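Local coordinates for glycoside transferase (Listeria monocytogenes, PDB 6R2M), which is a glycoside hydrolase, probably acting outside the cell on the exopolysaccharide of the bacterium, at residues Asn85-Glu90 with Asp127-Asn132; Asn98-Asp103 with Leu160-Ile165; Gly141-Phe146 with Ile171-Lys176; Lys154-His159 with Val193-Gln198. One frame throughout, in Å; residues are numbered along the deposited sequence.

How the interactions relate
All four contacts lie in one largely helical chain, a build consistent with an alpha/alpha toroid of glycoside hydrolases. Interaction 1 sets the loop before helix 100-116 on helix 120-136; interaction 2, its centre about 12 Å from that of interaction 1, packs the start of helix 100-116 on the loop before helix 165-170. Interaction 3 sets strand 142-143 on the loop after helix 165-170; interaction 4 pairs strand 158-159 with strand 193-195, centres about 12 Å apart. Along the chain interactions 2, 3 and 4 cross one another; interaction 1 crosses only interaction 2. D145 meets I100 N through its O and H159 and T157 through OD2, tying the start of helix 100-116 to distant residues 157-159.

Interaction 1: Asn85-Glu90 with Asp127-Asn132; sequences NFIKWE and DKILAN
The loop between helix 66-79 and helix 100-116 runs here across the flank of helix 120-136, and an asparagine-aromatic contact seals the join. In N132, CG anti to the backbone N (chi1 -168°) brings the amide to the F86 ring, and chi2 (67°) turns ND2 over the ring centre, 3.2 Å above the plane. The amide stands steeply on the ring, their planes 70° apart. F86 also meets the rings of F149 and Y147 in a small aromatic cluster. Beside it I87 and I129 cross at about a right angle, I87 CD1 lying 3.7 Å from I129 CG2. A water completes the joint, donating to N85 O and I129 O. It accepts from N132 ND2 at 3.1 Å. ND2 thus gives one N-H to the water, and its place over the ring is consistent with the other pointing at the pi face. Loop and helix meet without a direct hydrogen bond, through one water, one amide nitrogen over a ring and apolar methyls.

Interaction 2: Asn98-Asp103 with Leu160-Ile165; sequences NAIVDD and LSYLNI
The N-terminal first turn of helix 100-116, capped at A99, is packed by an aromatic face: Y162, from the 3-10 turn 160-162, joins this helix start to the loop between strand 158-159 and helix 165-170. The Y162 CB rests between two side chains, 3.8 Å from V101 CB and 3.9 Å from I100 CG1. CG hangs beside the backbone N, anti to the carbonyl carbon (chi1 -84°), and so swings the ring beneath V101. V101 CG1 then sits over the middle of one face, 3.5 Å from the ring centroid and 10° off the normal, a nearly vertical CH-pi contact. V101 holds this methyl in the crowded position between backbone N and carbonyl carbon. Farther out, CD2 also touches I100 CG1, while CE2 reaches A99 CB at 4.1 Å; both approaches are oblique. At CZ, V101 CG1 is still the neighbour.

Local bonds shape the helix start. A99 O accepts from both D102 N and D103 N. N98 ND2 donates to D103 OD2 over 2.8 Å and almost straight (167°), entering from above the carboxylate plane; T133 is a second partner of that oxygen. A separate bridge links the two segments. N164, N-cap of helix 165-170, uses OD1 to cap A167 N. Its ND2 donates to a water 2.8 Å away, which in turn donates to V101 O.

Interaction 3: Gly141-Phe146 with Ile171-Lys176; sequences GVPVDF and INYRDK
Y173 presents its edge to G141, with CD2 3.8 Å from G141 O and that oxygen near the ring plane. The same side of the ring reaches the proline, where Y173 CE2 lies 4.1 Å from P143 CD. V142 and K176 cross at about a right angle, V142 CG2 touching K176 CE at 3.7 Å. The lysine chain bends at chi3 (-54°), and the R174 guanidinium lies with one face over K176 CD. Backbone joins backbone through a water, which donates to G141 O at 2.8 Å and accepts from R174 N at 2.9 Å. G141 takes a positive phi (88°), a backbone form that by itself calls for glycine, and its CA faces R174 NH1.

A second shell sets these groups. K176 NZ bonds Q140 O, and M168 backs both Y173 and P143. N172, also at positive phi, is the C-prime residue after helix 165-170, with Y173 N bonded to M168 O and N172 N to Q169 O: a Schellman motif whose outgoing chain packs on the hairpin strand 142-143.

Interaction 4: Lys154-His159 with Val193-Gln198; sequences KADTLH and VFQNEQ
Backbone hydrogen bonds come first: L158 and F194 form an antiparallel hydrogen-bonded pair. L158 N gives to F194 O at 2.9 Å. F194 N returns the bond to L158 O at 2.8 Å, and both are nearly straight and in the carbonyl planes. V193 CA adds a CA-H...O contact to L158 O.

Apolar contacts follow. H159 and V193 are the non-hydrogen-bonded pair, side by side on one sheet face, with V193 CG2 over the imidazole, 3.9 Å from its centroid. L158 and F194 occupy the other face and both pack on P180. The extended Q195 runs past the loop, its CG 3.2 Å from D156 O in a close carbon-oxygen packing contact.

Polar contacts include Q195 OE1, which bonds Q200 NE2, and a water that donates to D156 O and accepts from N196 N. In a separate tie, H159 ND1 and T157 OG1 both bond D145 OD2.

Strand 193-195 is thus central in a three-stranded antiparallel sheet, and the type I' turn Q195-Q198 makes it a tight beta hairpin with strand 198-200.

Interaction 1: Asn85-Glu90 with Asp127-Asn132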
loop_
_atom_site.group_PDB
_atom_site.type_symbol
_atom_site.label_atom_id
_atom_site.label_comp_id
_atom_site.label_asym_id
_atom_site.label_seq_id
_atom_site.Cartn_x
_atom_site.Cartn_y
_atom_site.Cartn_z
ATOM N N ASN A 85 1.233 5.473 20.815
ATOM C CA ASN A 85 2.020 4.969 19.696
ATOM C C ASN A 85 1.171 4.268 18.646
ATOM O O ASN A 85 1.673 3.418 17.909
ATOM C CB ASN A 85 3.136 4.036 20.170
ATOM C CG ASN A 85 4.158 4.754 21.013
ATOM O OD1 ASN A 85 4.860 5.637 20.529
ATOM N ND2 ASN A 85 4.244 4.383 22.286
ATOM N N PHE A 86 -0.108 4.622 18.556
ATOM C CA PHE A 86 -0.941 4.220 17.432
ATOM C C PHE A 86 -0.846 5.266 16.331
ATOM O O PHE A 86 -0.575 6.443 16.592
ATOM C CB PHE A 86 -2.405 4.051 17.850
ATOM C CG PHE A 86 -2.640 2.914 18.808
ATOM C CD1 PHE A 86 -2.849 1.626 18.345
ATOM C CD2 PHE A 86 -2.643 3.144 20.174
ATOM C CE1 PHE A 86 -3.068 0.581 19.248
ATOM C CE2 PHE A 86 -2.841 2.110 21.077
ATOM C CZ PHE A 86 -3.053 0.830 20.608
ATOM N N ILE A 87 -1.059 4.833 15.094
ATOM C CA ILE A 87 -1.081 5.734 13.939
ATOM C C ILE A 87 -2.534 5.858 13.500
ATOM O O ILE A 87 -3.122 4.886 13.013
ATOM C CB ILE A 87 -0.198 5.233 12.782
ATOM C CG1 ILE A 87 1.270 5.122 13.198
ATOM C CG2 ILE A 87 -0.306 6.201 11.589
ATOM C CD1 ILE A 87 2.164 4.496 12.124
ATOM N N LYS A 88 -3.131 7.042 13.687
ATOM C CA LYS A 88 -4.475 7.288 13.168
ATOM C C LYS A 88 -4.513 7.065 11.660
ATOM O O LYS A 88 -3.627 7.522 10.938
ATOM C CB LYS A 88 -4.898 8.724 13.468
ATOM C CG LYS A 88 -5.072 9.060 14.921
ATOM C CD LYS A 88 -5.465 10.520 15.021
ATOM C CE LYS A 88 -5.762 10.936 16.444
ATOM N NZ LYS A 88 -6.138 12.375 16.471
ATOM N N TRP A 89 -5.554 6.380 11.167
ATOM C CA TRP A 89 -5.603 6.141 9.721
ATOM C C TRP A 89 -5.855 7.432 8.944
ATOM O O TRP A 89 -5.530 7.495 7.756
ATOM C CB TRP A 89 -6.647 5.062 9.372
ATOM C CG TRP A 89 -8.076 5.502 9.459
ATOM C CD1 TRP A 89 -8.905 5.405 10.545
ATOM C CD2 TRP A 89 -8.859 6.100 8.412
ATOM N NE1 TRP A 89 -10.152 5.907 10.233
ATOM C CE2 TRP A 89 -10.147 6.339 8.934
ATOM C CE3 TRP A 89 -8.601 6.446 7.080
ATOM C CZ2 TRP A 89 -11.168 6.926 8.178
ATOM C CZ3 TRP A 89 -9.620 7.025 6.330
ATOM C CH2 TRP A 89 -10.884 7.261 6.880
ATOM N N GLU A 90 -6.405 8.468 9.588
ATOM C CA GLU A 90 -6.422 9.810 9.009
ATOM C C GLU A 90 -6.296 10.825 10.137
ATOM O O GLU A 90 -6.589 10.536 11.302
ATOM C CB GLU A 90 -7.679 10.057 8.154
ATOM C CG GLU A 90 -8.981 10.200 8.923
ATOM C CD GLU A 90 -10.149 10.554 8.007
ATOM O OE1 GLU A 90 -9.897 11.031 6.873
ATOM O OE2 GLU A 90 -11.309 10.350 8.421
ATOM N N ASP A 127 10.301 0.008 15.428
ATOM C CA ASP A 127 10.176 -1.095 16.388
ATOM C C ASP A 127 9.012 -0.844 17.335
ATOM O O ASP A 127 8.210 -1.747 17.620
ATOM C CB ASP A 127 11.457 -1.255 17.225
ATOM C CG ASP A 127 12.631 -1.904 16.484
ATOM O OD1 ASP A 127 12.479 -2.461 15.385
ATOM O OD2 ASP A 127 13.753 -1.863 17.060
ATOM N N LYS A 128 8.934 0.380 17.858
ATOM C CA LYS A 128 7.954 0.708 18.891
ATOM C C LYS A 128 6.554 0.694 18.310
ATOM O O LYS A 128 5.629 0.115 18.896
ATOM C CB LYS A 128 8.260 2.080 19.509
ATOM C CG LYS A 128 9.629 2.238 20.138
ATOM C CD LYS A 128 10.247 0.911 20.507
ATOM C CE LYS A 128 11.726 1.051 20.777
ATOM N NZ LYS A 128 12.565 0.725 19.661
ATOM N N ILE A 129 6.385 1.316 17.141
ATOM C CA ILE A 129 5.069 1.357 16.510
ATOM C C ILE A 129 4.627 -0.048 16.123
ATOM O O ILE A 129 3.499 -0.467 16.405
ATOM C CB ILE A 129 5.088 2.297 15.292
ATOM C CG1 ILE A 129 5.258 3.743 15.740
ATOM C CG2 ILE A 129 3.792 2.175 14.489
ATOM C CD1 ILE A 129 5.628 4.672 14.598
ATOM N N LEU A 130 5.511 -0.799 15.463
ATOM C CA LEU A 130 5.095 -2.079 14.897
ATOM C C LEU A 130 4.826 -3.108 15.989
ATOM O O LEU A 130 3.906 -3.926 15.864
ATOM C CB LEU A 130 6.150 -2.576 13.904
ATOM C CG LEU A 130 5.827 -3.818 13.076
ATOM C CD1 LEU A 130 4.521 -3.638 12.354
ATOM C CD2 LEU A 130 6.956 -4.090 12.105
ATOM N N ALA A 131 5.609 -3.079 17.069
ATOM C CA ALA A 131 5.313 -3.965 18.189
ATOM C C ALA A 131 3.939 -3.666 18.760
ATOM O O ALA A 131 3.170 -4.585 19.087
ATOM C CB ALA A 131 6.401 -3.833 19.259
ATOM N N ASN A 132 3.592 -2.384 18.847
ATOM C CA ASN A 132 2.268 -2.002 19.323
ATOM C C ASN A 132 1.173 -2.465 18.366
ATOM O O ASN A 132 0.109 -2.914 18.808
ATOM C CB ASN A 132 2.236 -0.488 19.521
ATOM C CG ASN A 132 1.032 -0.028 20.272
ATOM O OD1 ASN A 132 0.880 -0.317 21.455
ATOM N ND2 ASN A 132 0.161 0.717 19.592
HETATM O O HOH W 1 0.875 1.010 16.590
#

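Interaction 2: Asn98-Asp103 with Leu160-Ile165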
loop_
_atom_site.group_PDB
_atom_site.type_symbol
_atom_site.label_atom_id
_atom_site.label_comp_id
_atom_site.label_asym_id
_atom_site.label_seq_id
_atom_site.Cartn_x
_atom_site.Cartn_y
_atom_site.Cartn_z
ATOM N N ASN A 98 -6.535 2.855 13.912
ATOM C CA ASN A 98 -5.467 2.737 12.928
ATOM C C ASN A 98 -5.997 1.975 11.709
ATOM O O ASN A 98 -7.190 1.690 11.595
ATOM C CB ASN A 98 -4.264 2.023 13.548
ATOM C CG ASN A 98 -4.564 0.565 13.846
ATOM O OD1 ASN A 98 -5.692 0.221 14.179
ATOM N ND2 ASN A 98 -3.567 -0.308 13.681
ATOM N N ALA A 99 -5.102 1.624 10.788
ATOM C CA ALA A 99 -5.350 0.613 9.760
ATOM C C ALA A 99 -4.037 -0.124 9.591
ATOM O O ALA A 99 -3.018 0.519 9.314
ATOM C CB ALA A 99 -5.804 1.241 8.434
ATOM N N ILE A 100 -4.026 -1.449 9.797
ATOM C CA ILE A 100 -2.727 -2.121 9.892
ATOM C C ILE A 100 -1.923 -1.959 8.612
ATOM O O ILE A 100 -0.694 -1.863 8.665
ATOM C CB ILE A 100 -2.850 -3.610 10.277
ATOM C CG1 ILE A 100 -3.609 -4.431 9.219
ATOM C CG2 ILE A 100 -3.404 -3.753 11.683
ATOM C CD1 ILE A 100 -3.694 -5.938 9.563
ATOM N N VAL A 101 -2.588 -1.896 7.455
ATOM C CA VAL A 101 -1.864 -1.775 6.190
ATOM C C VAL A 101 -1.038 -0.495 6.175
ATOM O O VAL A 101 0.083 -0.469 5.647
ATOM C CB VAL A 101 -2.847 -1.860 4.998
ATOM C CG1 VAL A 101 -3.926 -0.734 5.033
ATOM C CG2 VAL A 101 -2.105 -1.916 3.663
ATOM N N ASP A 102 -1.564 0.577 6.778
ATOM C CA ASP A 102 -0.856 1.853 6.817
ATOM C C ASP A 102 0.259 1.849 7.853
ATOM O O ASP A 102 1.306 2.481 7.630
ATOM C CB ASP A 102 -1.849 2.995 7.074
ATOM C CG ASP A 102 -2.900 3.103 5.967
ATOM O OD1 ASP A 102 -2.572 2.790 4.802
ATOM O OD2 ASP A 102 -4.062 3.476 6.252
ATOM N N ASP A 103 0.070 1.135 8.977
ATOM C CA ASP A 103 1.155 0.978 9.939
ATOM C C ASP A 103 2.311 0.226 9.310
ATOM O O ASP A 103 3.469 0.618 9.464
ATOM C CB ASP A 103 0.708 0.201 11.177
ATOM C CG ASP A 103 -0.408 0.863 11.938
ATOM O OD1 ASP A 103 -0.793 2.010 11.621
ATOM O OD2 ASP A 103 -0.890 0.205 12.888
ATOM N N LEU A 160 -7.686 -9.224 3.540
ATOM C CA LEU A 160 -6.386 -9.748 3.141
ATOM C C LEU A 160 -5.560 -8.716 2.385
ATOM O O LEU A 160 -4.326 -8.825 2.345
ATOM C CB LEU A 160 -6.575 -11.000 2.294
ATOM C CG LEU A 160 -7.238 -12.146 3.053
ATOM C CD1 LEU A 160 -7.458 -13.326 2.134
ATOM C CD2 LEU A 160 -6.379 -12.537 4.243
ATOM N N SER A 161 -6.209 -7.721 1.777
ATOM C CA SER A 161 -5.476 -6.664 1.092
ATOM C C SER A 161 -4.695 -5.772 2.047
ATOM O O SER A 161 -3.903 -4.947 1.586
ATOM C CB SER A 161 -6.439 -5.818 0.255
ATOM O OG SER A 161 -7.314 -5.066 1.093
ATOM N N TYR A 162 -4.901 -5.911 3.350
ATOM C CA TYR A 162 -4.152 -5.167 4.342
ATOM C C TYR A 162 -2.852 -5.865 4.731
ATOM O O TYR A 162 -2.068 -5.295 5.498
ATOM C CB TYR A 162 -5.012 -4.964 5.591
ATOM C CG TYR A 162 -5.966 -3.782 5.564
ATOM C CD1 TYR A 162 -6.410 -3.226 4.358
ATOM C CD2 TYR A 162 -6.410 -3.217 6.756
ATOM C CE1 TYR A 162 -7.290 -2.142 4.360
ATOM C CE2 TYR A 162 -7.289 -2.152 6.766
ATOM C CZ TYR A 162 -7.709 -1.606 5.567
ATOM O OH TYR A 162 -8.576 -0.529 5.587
ATOM N N LEU A 163 -2.592 -7.076 4.229
ATOM C CA LEU A 163 -1.421 -7.814 4.675
ATOM C C LEU A 163 -0.172 -7.311 3.964
ATOM O O LEU A 163 -0.172 -7.079 2.747
ATOM C CB LEU A 163 -1.585 -9.313 4.432
ATOM C CG LEU A 163 -2.712 -10.009 5.194
ATOM C CD1 LEU A 163 -2.883 -11.432 4.686
ATOM C CD2 LEU A 163 -2.466 -10.033 6.686
ATOM N N ASN A 164 0.893 -7.133 4.737
ATOM C CA ASN A 164 2.198 -6.753 4.217
ATOM C C ASN A 164 3.138 -7.813 4.773
ATOM O O ASN A 164 3.500 -7.760 5.948
ATOM C CB ASN A 164 2.560 -5.338 4.660
ATOM C CG ASN A 164 3.872 -4.848 4.086
ATOM O OD1 ASN A 164 4.856 -5.591 3.987
ATOM N ND2 ASN A 164 3.899 -3.574 3.728
ATOM N N ILE A 165 3.467 -8.817 3.954
ATOM C CA ILE A 165 4.201 -9.972 4.467
ATOM C C ILE A 165 5.579 -9.557 4.960
ATOM O O ILE A 165 6.044 -10.012 6.008
ATOM C CB ILE A 165 4.295 -11.069 3.390
ATOM C CG1 ILE A 165 2.894 -11.550 3.003
ATOM C CG2 ILE A 165 5.185 -12.242 3.877
ATOM C CD1 ILE A 165 1.996 -11.949 4.183
HETATM O O HOH W 2 1.597 -1.944 3.697
#

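Interaction 3: Gly141-Phe146 with Ile171-Lys176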
loop_
_atom_site.group_PDB
_atom_site.type_symbol
_atom_site.label_atom_id
_atom_site.label_comp_id
_atom_site.label_asym_id
_atom_site.label_seq_id
_atom_site.Cartn_x
_atom_site.Cartn_y
_atom_site.Cartn_z
ATOM N N GLY A 141 -3.066 -13.442 18.169
ATOM C CA GLY A 141 -1.874 -13.433 17.353
ATOM C C GLY A 141 -2.107 -13.292 15.862
ATOM O O GLY A 141 -1.126 -13.191 15.112
ATOM N N VAL A 142 -3.358 -13.292 15.416
ATOM C CA VAL A 142 -3.708 -13.179 14.000
ATOM C C VAL A 142 -4.169 -11.744 13.739
ATOM O O VAL A 142 -5.090 -11.281 14.420
ATOM C CB VAL A 142 -4.816 -14.172 13.614
ATOM C CG1 VAL A 142 -5.106 -14.119 12.117
ATOM C CG2 VAL A 142 -4.440 -15.587 14.085
ATOM N N PRO A 143 -3.597 -11.041 12.770
ATOM C CA PRO A 143 -3.955 -9.628 12.604
ATOM C C PRO A 143 -5.424 -9.446 12.256
ATOM O O PRO A 143 -6.033 -10.272 11.571
ATOM C CB PRO A 143 -3.052 -9.160 11.455
ATOM C CG PRO A 143 -2.654 -10.434 10.735
ATOM C CD PRO A 143 -2.556 -11.470 11.821
ATOM N N VAL A 144 -5.980 -8.330 12.733
ATOM C CA VAL A 144 -7.263 -7.822 12.272
ATOM C C VAL A 144 -7.040 -6.387 11.784
ATOM O O VAL A 144 -5.974 -5.801 11.984
ATOM C CB VAL A 144 -8.358 -7.897 13.358
ATOM C CG1 VAL A 144 -8.632 -9.356 13.730
ATOM C CG2 VAL A 144 -7.946 -7.115 14.611
ATOM N N ASP A 145 -8.063 -5.820 11.139
ATOM C CA ASP A 145 -7.830 -4.607 10.348
ATOM C C ASP A 145 -7.389 -3.426 11.196
ATOM O O ASP A 145 -6.667 -2.544 10.706
ATOM C CB ASP A 145 -9.090 -4.216 9.585
ATOM C CG ASP A 145 -9.392 -5.161 8.442
ATOM O OD1 ASP A 145 -8.470 -5.868 7.981
ATOM O OD2 ASP A 145 -10.566 -5.213 8.022
ATOM N N PHE A 146 -7.848 -3.356 12.437
ATOM C CA PHE A 146 -7.625 -2.147 13.214
ATOM C C PHE A 146 -7.909 -2.426 14.674
ATOM O O PHE A 146 -8.491 -3.450 15.038
ATOM C CB PHE A 146 -8.490 -0.975 12.734
ATOM C CG PHE A 146 -9.965 -1.223 12.816
ATOM C CD1 PHE A 146 -10.646 -1.142 14.030
ATOM C CD2 PHE A 146 -10.678 -1.504 11.670
ATOM C CE1 PHE A 146 -12.015 -1.367 14.086
ATOM C CE2 PHE A 146 -12.044 -1.728 11.723
ATOM C CZ PHE A 146 -12.710 -1.650 12.931
ATOM N N ILE A 171 8.518 -8.139 12.373
ATOM C CA ILE A 171 8.138 -8.124 13.779
ATOM C C ILE A 171 7.743 -9.515 14.270
ATOM O O ILE A 171 7.204 -9.652 15.367
ATOM C CB ILE A 171 7.031 -7.080 14.036
ATOM C CG1 ILE A 171 6.990 -6.646 15.511
ATOM C CG2 ILE A 171 5.682 -7.551 13.534
ATOM C CD1 ILE A 171 8.199 -5.859 15.942
ATOM N N ASN A 172 8.020 -10.554 13.483
ATOM C CA ASN A 172 7.891 -11.950 13.920
ATOM C C ASN A 172 6.486 -12.299 14.412
ATOM O O ASN A 172 6.309 -12.845 15.503
ATOM C CB ASN A 172 8.921 -12.268 15.003
ATOM C CG ASN A 172 10.334 -12.087 14.514
ATOM O OD1 ASN A 172 11.057 -11.189 14.968
ATOM N ND2 ASN A 172 10.741 -12.935 13.580
ATOM N N TYR A 173 5.477 -12.004 13.598
ATOM C CA TYR A 173 4.170 -12.586 13.867
ATOM C C TYR A 173 4.292 -14.103 13.946
ATOM O O TYR A 173 5.103 -14.715 13.244
ATOM C CB TYR A 173 3.168 -12.223 12.771
ATOM C CG TYR A 173 2.510 -10.863 12.880
ATOM C CD1 TYR A 173 3.169 -9.724 12.429
ATOM C CD2 TYR A 173 1.218 -10.722 13.371
ATOM C CE1 TYR A 173 2.584 -8.490 12.479
ATOM C CE2 TYR A 173 0.618 -9.468 13.439
ATOM C CZ TYR A 173 1.316 -8.356 12.982
ATOM O OH TYR A 173 0.770 -7.096 13.019
ATOM N N ARG A 174 3.484 -14.703 14.815
ATOM C CA ARG A 174 3.448 -16.154 14.938
ATOM C C ARG A 174 2.976 -16.797 13.638
ATOM O O ARG A 174 2.370 -16.153 12.781
ATOM C CB ARG A 174 2.532 -16.571 16.083
ATOM C CG ARG A 174 2.940 -15.999 17.430
ATOM C CD ARG A 174 1.788 -16.056 18.427
ATOM N NE ARG A 174 1.383 -17.426 18.737
ATOM C CZ ARG A 174 0.235 -17.748 19.327
ATOM N NH1 ARG A 174 -0.626 -16.800 19.667
ATOM N NH2 ARG A 174 -0.057 -19.019 19.566
ATOM N N ASP A 175 3.266 -18.093 13.502
ATOM C CA ASP A 175 2.949 -18.800 12.263
ATOM C C ASP A 175 1.463 -18.736 11.953
ATOM O O ASP A 175 1.074 -18.635 10.784
ATOM C CB ASP A 175 3.393 -20.262 12.354
ATOM C CG ASP A 175 4.904 -20.423 12.370
ATOM O OD1 ASP A 175 5.628 -19.488 11.967
ATOM O OD2 ASP A 175 5.366 -21.512 12.780
ATOM N N LYS A 176 0.623 -18.804 12.986
ATOM C CA LYS A 176 -0.823 -18.825 12.803
ATOM C C LYS A 176 -1.333 -17.542 12.164
ATOM O O LYS A 176 -2.398 -17.558 11.529
ATOM C CB LYS A 176 -1.522 -19.056 14.151
ATOM C CG LYS A 176 -1.239 -17.960 15.174
ATOM C CD LYS A 176 -1.950 -18.217 16.501
ATOM C CE LYS A 176 -3.442 -18.439 16.300
ATOM N NZ LYS A 176 -4.176 -18.465 17.598
HETATM O O HOH W 3 1.515 -13.069 16.113
#

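Interaction 4: Lys154-His159 with Val193-Gln198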
loop_
_atom_site.group_PDB
_atom_site.type_symbol
_atom_site.label_atom_id
_atom_site.label_comp_id
_atom_site.label_asym_id
_atom_site.label_seq_id
_atom_site.Cartn_x
_atom_site.Cartn_y
_atom_site.Cartn_z
ATOM N N LYS A 154 -11.128 -4.270 19.242
ATOM C CA LYS A 154 -10.474 -4.718 18.020
ATOM C C LYS A 154 -11.500 -4.930 16.908
ATOM O O LYS A 154 -12.669 -5.234 17.160
ATOM C CB LYS A 154 -9.713 -6.027 18.265
ATOM C CG LYS A 154 -8.721 -6.005 19.438
ATOM C CD LYS A 154 -8.725 -7.342 20.182
ATOM C CE LYS A 154 -7.399 -7.633 20.877
ATOM N NZ LYS A 154 -6.597 -6.409 21.127
ATOM N N ALA A 155 -11.049 -4.773 15.665
ATOM C CA ALA A 155 -11.876 -5.150 14.526
ATOM C C ALA A 155 -12.154 -6.651 14.543
ATOM O O ALA A 155 -11.356 -7.449 15.043
ATOM C CB ALA A 155 -11.194 -4.768 13.209
ATOM N N ASP A 156 -13.295 -7.046 13.978
ATOM C CA ASP A 156 -13.605 -8.464 13.864
ATOM C C ASP A 156 -13.436 -8.972 12.438
ATOM O O ASP A 156 -13.897 -10.070 12.117
ATOM C CB ASP A 156 -15.015 -8.764 14.376
ATOM C CG ASP A 156 -16.078 -7.905 13.726
ATOM O OD1 ASP A 156 -15.854 -7.378 12.612
ATOM O OD2 ASP A 156 -17.163 -7.763 14.333
ATOM N N THR A 157 -12.784 -8.194 11.575
ATOM C CA THR A 157 -12.496 -8.615 10.215
ATOM C C THR A 157 -11.003 -8.506 9.965
ATOM O O THR A 157 -10.323 -7.654 10.548
ATOM C CB THR A 157 -13.225 -7.756 9.156
ATOM O OG1 THR A 157 -12.880 -6.373 9.321
ATOM C CG2 THR A 157 -14.719 -7.895 9.286
ATOM N N LEU A 158 -10.504 -9.352 9.063
ATOM C CA LEU A 158 -9.222 -9.116 8.409
ATOM C C LEU A 158 -9.461 -9.058 6.910
ATOM O O LEU A 158 -9.871 -10.051 6.308
ATOM C CB LEU A 158 -8.200 -10.203 8.730
ATOM C CG LEU A 158 -6.900 -10.121 7.927
ATOM C CD1 LEU A 158 -6.130 -8.837 8.266
ATOM C CD2 LEU A 158 -6.017 -11.359 8.139
ATOM N N HIS A 159 -9.207 -7.901 6.315
ATOM C CA HIS A 159 -9.150 -7.801 4.869
ATOM C C HIS A 159 -7.757 -8.209 4.410
ATOM O O HIS A 159 -6.757 -7.619 4.840
ATOM C CB HIS A 159 -9.500 -6.388 4.428
ATOM C CG HIS A 159 -10.963 -6.091 4.542
ATOM N ND1 HIS A 159 -11.592 -5.935 5.759
ATOM C CD2 HIS A 159 -11.926 -5.957 3.599
ATOM C CE1 HIS A 159 -12.879 -5.705 5.559
ATOM N NE2 HIS A 159 -13.108 -5.710 4.257
ATOM N N VAL A 193 -12.156 -11.224 2.629
ATOM C CA VAL A 193 -12.400 -11.007 4.051
ATOM C C VAL A 193 -12.267 -12.321 4.810
ATOM O O VAL A 193 -12.865 -13.335 4.432
ATOM C CB VAL A 193 -13.788 -10.387 4.295
ATOM C CG1 VAL A 193 -13.996 -10.150 5.782
ATOM C CG2 VAL A 193 -13.931 -9.076 3.543
ATOM N N PHE A 194 -11.520 -12.283 5.905
ATOM C CA PHE A 194 -11.369 -13.412 6.811
ATOM C C PHE A 194 -12.043 -13.019 8.120
ATOM O O PHE A 194 -11.701 -11.993 8.712
ATOM C CB PHE A 194 -9.882 -13.742 6.983
ATOM C CG PHE A 194 -9.603 -14.913 7.885
ATOM C CD1 PHE A 194 -9.698 -16.210 7.411
ATOM C CD2 PHE A 194 -9.205 -14.704 9.197
ATOM C CE1 PHE A 194 -9.424 -17.288 8.239
ATOM C CE2 PHE A 194 -8.932 -15.778 10.031
ATOM C CZ PHE A 194 -9.047 -17.069 9.549
ATOM N N GLN A 195 -13.061 -13.777 8.519
ATOM C CA GLN A 195 -13.827 -13.435 9.712
ATOM C C GLN A 195 -14.347 -14.726 10.315
ATOM O O GLN A 195 -14.876 -15.577 9.592
ATOM C CB GLN A 195 -14.987 -12.483 9.402
ATOM C CG GLN A 195 -15.844 -12.133 10.630
ATOM C CD GLN A 195 -16.931 -11.122 10.322
ATOM O OE1 GLN A 195 -17.259 -10.886 9.163
ATOM N NE2 GLN A 195 -17.497 -10.517 11.366
ATOM N N ASN A 196 -14.186 -14.866 11.628
ATOM C CA ASN A 196 -14.634 -16.062 12.336
ATOM C C ASN A 196 -14.075 -17.327 11.684
ATOM O O ASN A 196 -14.783 -18.317 11.478
ATOM C CB ASN A 196 -16.162 -16.096 12.402
ATOM C CG ASN A 196 -16.674 -16.967 13.524
ATOM O OD1 ASN A 196 -17.205 -18.050 13.292
ATOM N ND2 ASN A 196 -16.513 -16.496 14.755
ATOM N N GLU A 197 -12.792 -17.276 11.325
ATOM C CA GLU A 197 -12.053 -18.402 10.760
ATOM C C GLU A 197 -12.603 -18.871 9.406
ATOM O O GLU A 197 -12.283 -19.978 8.955
ATOM C CB GLU A 197 -11.994 -19.562 11.762
ATOM C CG GLU A 197 -11.509 -19.102 13.139
ATOM C CD GLU A 197 -11.490 -20.211 14.173
ATOM O OE1 GLU A 197 -10.756 -21.202 13.970
ATOM O OE2 GLU A 197 -12.201 -20.089 15.194
ATOM N N GLN A 198 -13.393 -18.037 8.725
ATOM C CA GLN A 198 -13.933 -18.354 7.410
ATOM C C GLN A 198 -13.661 -17.197 6.456
ATOM O O GLN A 198 -13.365 -16.075 6.870
ATOM C CB GLN A 198 -15.444 -18.621 7.458
ATOM C CG GLN A 198 -15.838 -19.862 8.232
ATOM C CD GLN A 198 -17.258 -19.768 8.748
ATOM O OE1 GLN A 198 -18.210 -20.111 8.047
ATOM N NE2 GLN A 198 -17.409 -19.290 9.980
HETATM O O HOH W 4 -13.129 -12.679 13.368
#